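Local coordinates for protein 2',5'-phosphodiesterase 12 (PDB 4Z0V) that belongs to the endonuclease/exonuclease/phosphatase family, binds a magnesium ion and also carries an E-set-like N-terminal domain, at residues A[139-142]-A[143-146]; A[67-70]-A[71-74]; A[309-312]-A[313-317]. All coordinates share one frame; numbering follows the deposited sequence.

Contact 1. Residues A[139-142]-A[143-146]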
# COMPACT_ATOMS: atom_id res chain seq x y z
N ALA A 139 9.71 -6.10 11.34
CA ALA A 139 9.82 -7.55 11.06
C ALA A 139 11.25 -8.10 11.27
O ALA A 139 11.39 -9.27 11.60
CB ALA A 139 9.35 -7.85 9.64
N GLN A 140 12.28 -7.26 11.11
CA GLN A 140 13.69 -7.69 11.21
C GLN A 140 14.15 -8.07 12.63
O GLN A 140 15.20 -8.70 12.77
CB GLN A 140 14.62 -6.57 10.70
CG GLN A 140 14.66 -5.36 11.67
CD GLN A 140 15.45 -4.16 11.22
OE1 GLN A 140 16.25 -4.23 10.29
NE2 GLN A 140 15.25 -3.04 11.92
N THR A 141 13.41 -7.66 13.66
CA THR A 141 13.84 -7.81 15.06
C THR A 141 13.70 -9.24 15.59
O THR A 141 12.88 -10.02 15.12
CB THR A 141 13.05 -6.84 15.97
OG1 THR A 141 11.69 -7.28 16.09
CG2 THR A 141 13.13 -5.39 15.50
N GLU A 142 14.51 -9.56 16.62
CA GLU A 142 14.47 -10.84 17.31
C GLU A 142 13.08 -11.06 17.94
O GLU A 142 12.53 -12.16 17.89
CB GLU A 142 15.58 -10.89 18.38
CG GLU A 142 15.68 -12.22 19.10
CD GLU A 142 16.71 -12.21 20.22
OE1 GLU A 142 16.32 -11.97 21.38
OE2 GLU A 142 17.91 -12.41 19.91
N PHE A 143 12.49 -9.99 18.51
CA PHE A 143 11.16 -10.02 19.10
C PHE A 143 10.10 -10.43 18.05
O PHE A 143 9.28 -11.30 18.31
CB PHE A 143 10.83 -8.65 19.70
CG PHE A 143 9.53 -8.62 20.46
CD1 PHE A 143 9.47 -9.01 21.79
CD2 PHE A 143 8.37 -8.17 19.85
CE1 PHE A 143 8.27 -8.96 22.50
CE2 PHE A 143 7.16 -8.14 20.55
CZ PHE A 143 7.12 -8.53 21.87
N SER A 144 10.17 -9.85 16.83
CA SER A 144 9.24 -10.27 15.78
C SER A 144 9.40 -11.74 15.41
O SER A 144 8.41 -12.45 15.28
CB SER A 144 9.39 -9.41 14.54
OG SER A 144 8.85 -8.13 14.87
N ARG A 145 10.63 -12.19 15.27
CA ARG A 145 10.93 -13.56 14.85
C ARG A 145 10.57 -14.59 15.90
O ARG A 145 10.06 -15.64 15.54
CB ARG A 145 12.41 -13.70 14.48
CG ARG A 145 12.79 -12.80 13.28
CD ARG A 145 14.23 -12.90 12.82
NE ARG A 145 15.16 -12.07 13.59
CZ ARG A 145 16.03 -12.57 14.46
NH1 ARG A 145 16.10 -13.87 14.67
NH2 ARG A 145 16.85 -11.76 15.12
N THR A 146 10.80 -14.30 17.19
CA THR A 146 10.62 -15.29 18.25
C THR A 146 9.35 -15.13 19.08
O THR A 146 8.89 -16.13 19.61
CB THR A 146 11.84 -15.29 19.20
OG1 THR A 146 11.88 -14.04 19.89
CG2 THR A 146 13.16 -15.52 18.48
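T141 OG1 accepts the backbone N-H of S144 at 3.1 Å, with an N-H...O angle of 160°. This is the N-cap of helix 142-148, in the endonuclease/exonuclease/phosphatase part of the chain. Chi1 of T141 is 71°, which sets OG1 between its own backbone N and carbonyl carbon. From there it faces the first turn of the helix. The hydroxyl also bonds back to Y138 O, at the end of helix 136-139. S144 OG goes to the same Y138 carbonyl. The cap therefore ties the start of one helix to the end of the one before.

One residue further on, E142 O receives two donors from a single residue. T146 N bonds to E142 O at 2.8 Å. T146 OG1 gives a second bond of 2.8 Å to E142 O, but from above the carbonyl plane. T141 O takes the backbone N-H of R145 at 3.1 Å from R145 N.

The side chain of R145 turns back over the loop. Its chain bends at chi3 (-84°), and the guanidinium comes to rest beside the backbone of 140-142. E142 CA lies over one face, offset toward the rim. Q140 O lies at the edge, in plane, and accepts a weak bond from NE that is long but straight. The E142 carboxylate does not pair with this arginine: E142 OE2 and R145 NH2 stay 4.9 Å apart. The carboxylate and guanidinium planes are nearly perpendicular.

R145 also leans on L157, and A139 on L134. S144 touches Y149, and its side chain is about 9 Å from the magnesium ion. S144 CB sits 3.6 Å from A139 O.

Contact 2. Residues A[67-70]-A[71-74]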
# COMPACT_ATOMS: atom_id res chain seq x y z
N THR A 67 9.74 -12.61 -16.12
CA THR A 67 9.25 -13.58 -15.13
C THR A 67 9.92 -14.92 -15.47
O THR A 67 9.59 -15.54 -16.49
CB THR A 67 7.71 -13.67 -15.09
OG1 THR A 67 7.19 -12.38 -14.89
CG2 THR A 67 7.21 -14.56 -13.96
N PRO A 68 10.87 -15.39 -14.65
CA PRO A 68 11.55 -16.66 -14.99
C PRO A 68 10.61 -17.84 -14.94
O PRO A 68 9.63 -17.82 -14.19
CB PRO A 68 12.63 -16.80 -13.90
CG PRO A 68 12.71 -15.48 -13.22
CD PRO A 68 11.39 -14.83 -13.38
N SER A 69 10.90 -18.86 -15.73
CA SER A 69 10.09 -20.09 -15.71
C SER A 69 10.77 -21.10 -14.78
O SER A 69 11.89 -20.85 -14.33
CB SER A 69 9.97 -20.65 -17.12
OG SER A 69 11.22 -21.18 -17.53
N ASN A 70 10.15 -22.29 -14.58
CA ASN A 70 10.79 -23.34 -13.80
C ASN A 70 12.02 -23.88 -14.53
O ASN A 70 12.96 -24.29 -13.87
CB ASN A 70 9.81 -24.47 -13.48
CG ASN A 70 8.77 -24.11 -12.45
OD1 ASN A 70 8.90 -23.12 -11.72
ND2 ASN A 70 7.70 -24.89 -12.39
N ALA A 71 12.06 -23.76 -15.87
CA ALA A 71 13.20 -24.19 -16.67
C ALA A 71 14.43 -23.31 -16.42
O ALA A 71 15.55 -23.72 -16.75
CB ALA A 71 12.84 -24.16 -18.15
N ASP A 72 14.24 -22.10 -15.89
CA ASP A 72 15.35 -21.18 -15.63
C ASP A 72 15.99 -21.42 -14.27
O ASP A 72 16.98 -20.76 -13.97
CB ASP A 72 14.86 -19.71 -15.68
CG ASP A 72 14.29 -19.25 -17.00
OD1 ASP A 72 14.71 -19.78 -18.06
OD2 ASP A 72 13.47 -18.31 -16.99
N ILE A 73 15.40 -22.27 -13.40
CA ILE A 73 15.98 -22.51 -12.06
C ILE A 73 17.42 -23.00 -12.23
O ILE A 73 17.67 -23.85 -13.08
CB ILE A 73 15.12 -23.51 -11.23
CG1 ILE A 73 13.79 -22.85 -10.81
CG2 ILE A 73 15.89 -24.02 -9.99
CD1 ILE A 73 12.70 -23.85 -10.31
N GLY A 74 18.35 -22.41 -11.49
CA GLY A 74 19.77 -22.76 -11.59
C GLY A 74 20.56 -21.91 -12.57
O GLY A 74 21.77 -22.09 -12.70
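The side chains of N70 and I73 run alongside each other in the same direction, so the turn has an apolar flank next to an amide. The CD1 methyl of I73 rests against N70, 4.0 Å from N70 CA and near the carbonyl oxygen of the same residue. N70 OD1 is 4.1 Å from I73 CD1, a loose contact. The backbones of the two residues are joined as well: I73 N gives its hydrogen to N70 O at 3.2 Å. N70 also touches A21.

A71 sits against S69. A71 CB is 3.4 Å from S69 OG, and the N-H of A71 makes a weak bond to that hydroxyl. Chi1 of S69 (71°) sets OG between its own backbone N and carbonyl carbon, where it meets the N-H of A71.

The stretch is a short 3-10 turn in the loop between strands 56-58 and 77-82 of the E-set-like N-terminal domain. S69 stands just before the turn and D72 lies three residues on, and the two exchange bonds in both directions. D72 N donates to S69 O. In return, D72 OD2 accepts the N-H of S69 N at 2.9 Å, with an N-H...O angle of 159°.

That carboxylate oxygen is met from above its plane by the amide. CG of D72 is beside its own backbone N (chi1 -62°), which folds the carboxylate back over the start of the turn. Y66 OH is a second hydrogen-bond partner of OD2, so the oxygen of this buried residue is gripped twice. P68 packs against the same oxygen, with P68 CA 3.2 Å from D72 OD2. The proline ring packs on I19 and V101, and its backbone bonds to G22.

Contact 3. Residues A[309-312]-A[313-317]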
# COMPACT_ATOMS: atom_id res chain seq x y z
N ILE A 309 -9.91 16.25 5.15
CA ILE A 309 -10.35 15.78 3.84
C ILE A 309 -11.52 16.64 3.33
O ILE A 309 -11.58 16.94 2.13
CB ILE A 309 -10.70 14.27 3.90
CG1 ILE A 309 -9.40 13.43 4.10
CG2 ILE A 309 -11.42 13.85 2.62
CD1 ILE A 309 -9.65 12.00 4.64
N ARG A 310 -12.40 17.09 4.26
CA ARG A 310 -13.52 17.98 3.89
C ARG A 310 -12.94 19.30 3.34
O ARG A 310 -13.40 19.80 2.32
CB ARG A 310 -14.44 18.21 5.12
CG ARG A 310 -15.63 19.18 4.92
CD ARG A 310 -16.64 18.77 3.87
NE ARG A 310 -17.45 17.63 4.30
CZ ARG A 310 -18.22 16.90 3.50
NH1 ARG A 310 -18.29 17.18 2.21
NH2 ARG A 310 -18.90 15.87 3.98
N HIS A 311 -11.91 19.82 4.00
CA HIS A 311 -11.27 21.06 3.56
C HIS A 311 -10.67 20.89 2.18
O HIS A 311 -10.88 21.72 1.31
CB HIS A 311 -10.17 21.48 4.56
CG HIS A 311 -9.36 22.65 4.11
ND1 HIS A 311 -9.93 23.91 3.98
CD2 HIS A 311 -8.05 22.74 3.80
CE1 HIS A 311 -8.95 24.71 3.60
NE2 HIS A 311 -7.79 24.05 3.49
N VAL A 312 -9.88 19.82 1.99
CA VAL A 312 -9.25 19.60 0.69
C VAL A 312 -10.28 19.41 -0.41
O VAL A 312 -10.15 20.00 -1.49
CB VAL A 312 -8.29 18.38 0.76
CG1 VAL A 312 -7.79 17.98 -0.63
CG2 VAL A 312 -7.12 18.67 1.69
N SER A 313 -11.26 18.53 -0.17
CA SER A 313 -12.21 18.12 -1.19
C SER A 313 -13.34 19.10 -1.47
O SER A 313 -13.89 19.02 -2.56
CB SER A 313 -12.80 16.74 -0.89
OG SER A 313 -13.63 16.75 0.27
N CYS A 314 -13.67 20.00 -0.54
CA CYS A 314 -14.81 20.91 -0.68
C CYS A 314 -14.44 22.39 -0.59
O CYS A 314 -15.24 23.22 -1.00
CB CYS A 314 -15.86 20.55 0.36
SG CYS A 314 -16.63 18.96 0.05
N ASP A 315 -13.29 22.72 -0.05
CA ASP A 315 -12.83 24.10 0.09
C ASP A 315 -11.71 24.38 -0.91
O ASP A 315 -11.87 25.28 -1.73
CB ASP A 315 -12.37 24.39 1.54
CG ASP A 315 -13.45 24.42 2.60
OD1 ASP A 315 -14.65 24.42 2.24
OD2 ASP A 315 -13.11 24.49 3.80
N LEU A 316 -10.60 23.60 -0.86
CA LEU A 316 -9.48 23.77 -1.80
C LEU A 316 -9.94 23.45 -3.19
O LEU A 316 -9.67 24.20 -4.11
CB LEU A 316 -8.24 22.92 -1.41
CG LEU A 316 -7.57 23.26 -0.06
CD1 LEU A 316 -6.27 22.46 0.12
CD2 LEU A 316 -7.25 24.77 0.05
N TYR A 317 -10.66 22.33 -3.35
CA TYR A 317 -11.28 21.94 -4.62
C TYR A 317 -12.79 22.14 -4.46
O TYR A 317 -13.31 21.97 -3.36
CB TYR A 317 -10.96 20.49 -4.98
CG TYR A 317 -9.55 20.32 -5.49
CD1 TYR A 317 -9.26 20.43 -6.85
CD2 TYR A 317 -8.49 20.08 -4.61
CE1 TYR A 317 -7.95 20.27 -7.34
CE2 TYR A 317 -7.18 19.95 -5.08
CZ TYR A 317 -6.92 20.06 -6.44
OH TYR A 317 -5.65 19.86 -6.89
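The H311 ring has D315 OD2 at its edge, near the ring plane. H311 ND1 donates to D315 OD2 at 3.2 Å, on the anti lone pair of that oxygen. Ring and carboxylate planes stand 81° apart. L316 CD2 comes up obliquely to the same ring, 3.6 Å from H311 NE2. The R310 guanidinium meets C314 SG at its edge, in plane, with R310 NH1 3.3 Å from C314 SG. Bends at chi2 and chi3 (62° and 71°) curl the arginine back to this sulfur. The Y317 ring has V312 O at its edge, while its OH bonds to S226 on strand 222-231.

These pairs lie on the last turns of helix 295-316, the crossover helix of a beta-alpha-beta unit. A wider pi-type turn lets H311 O take both D315 N and L316 N. I309 O also has two donors, S313 N and S313 OG, from opposite faces of its plane. I309 and V312 pack on strand 280-287.

R310 also makes a cation-pi contact with F369. The nearby carboxylate would be expected to favour a protonated H311, though D315 is exposed and the effect may be modest.

Overall arrangement
All three contacts are local, and each is partly buried. Contacts 1 and 3 belong to the endonuclease/exonuclease/phosphatase part but lie on opposite sides of the chain's centre, with centres about 41 Å apart. Contact 2 is in the N-terminal domain, about 31 Å from contact 1 and 50 Å from contact 3, centre to centre. No two share an element. Contact 1 starts a helix on the magnesium side and relies on a hydroxyl cap. Contact 3 ends a helix, and its buried I309, V312 and S313 face strands while polar side chains pair further out, H311 with D315 and R310 with C314. Contact 2 holds a loop turn through one buried carboxylate, with mostly exposed neighbours.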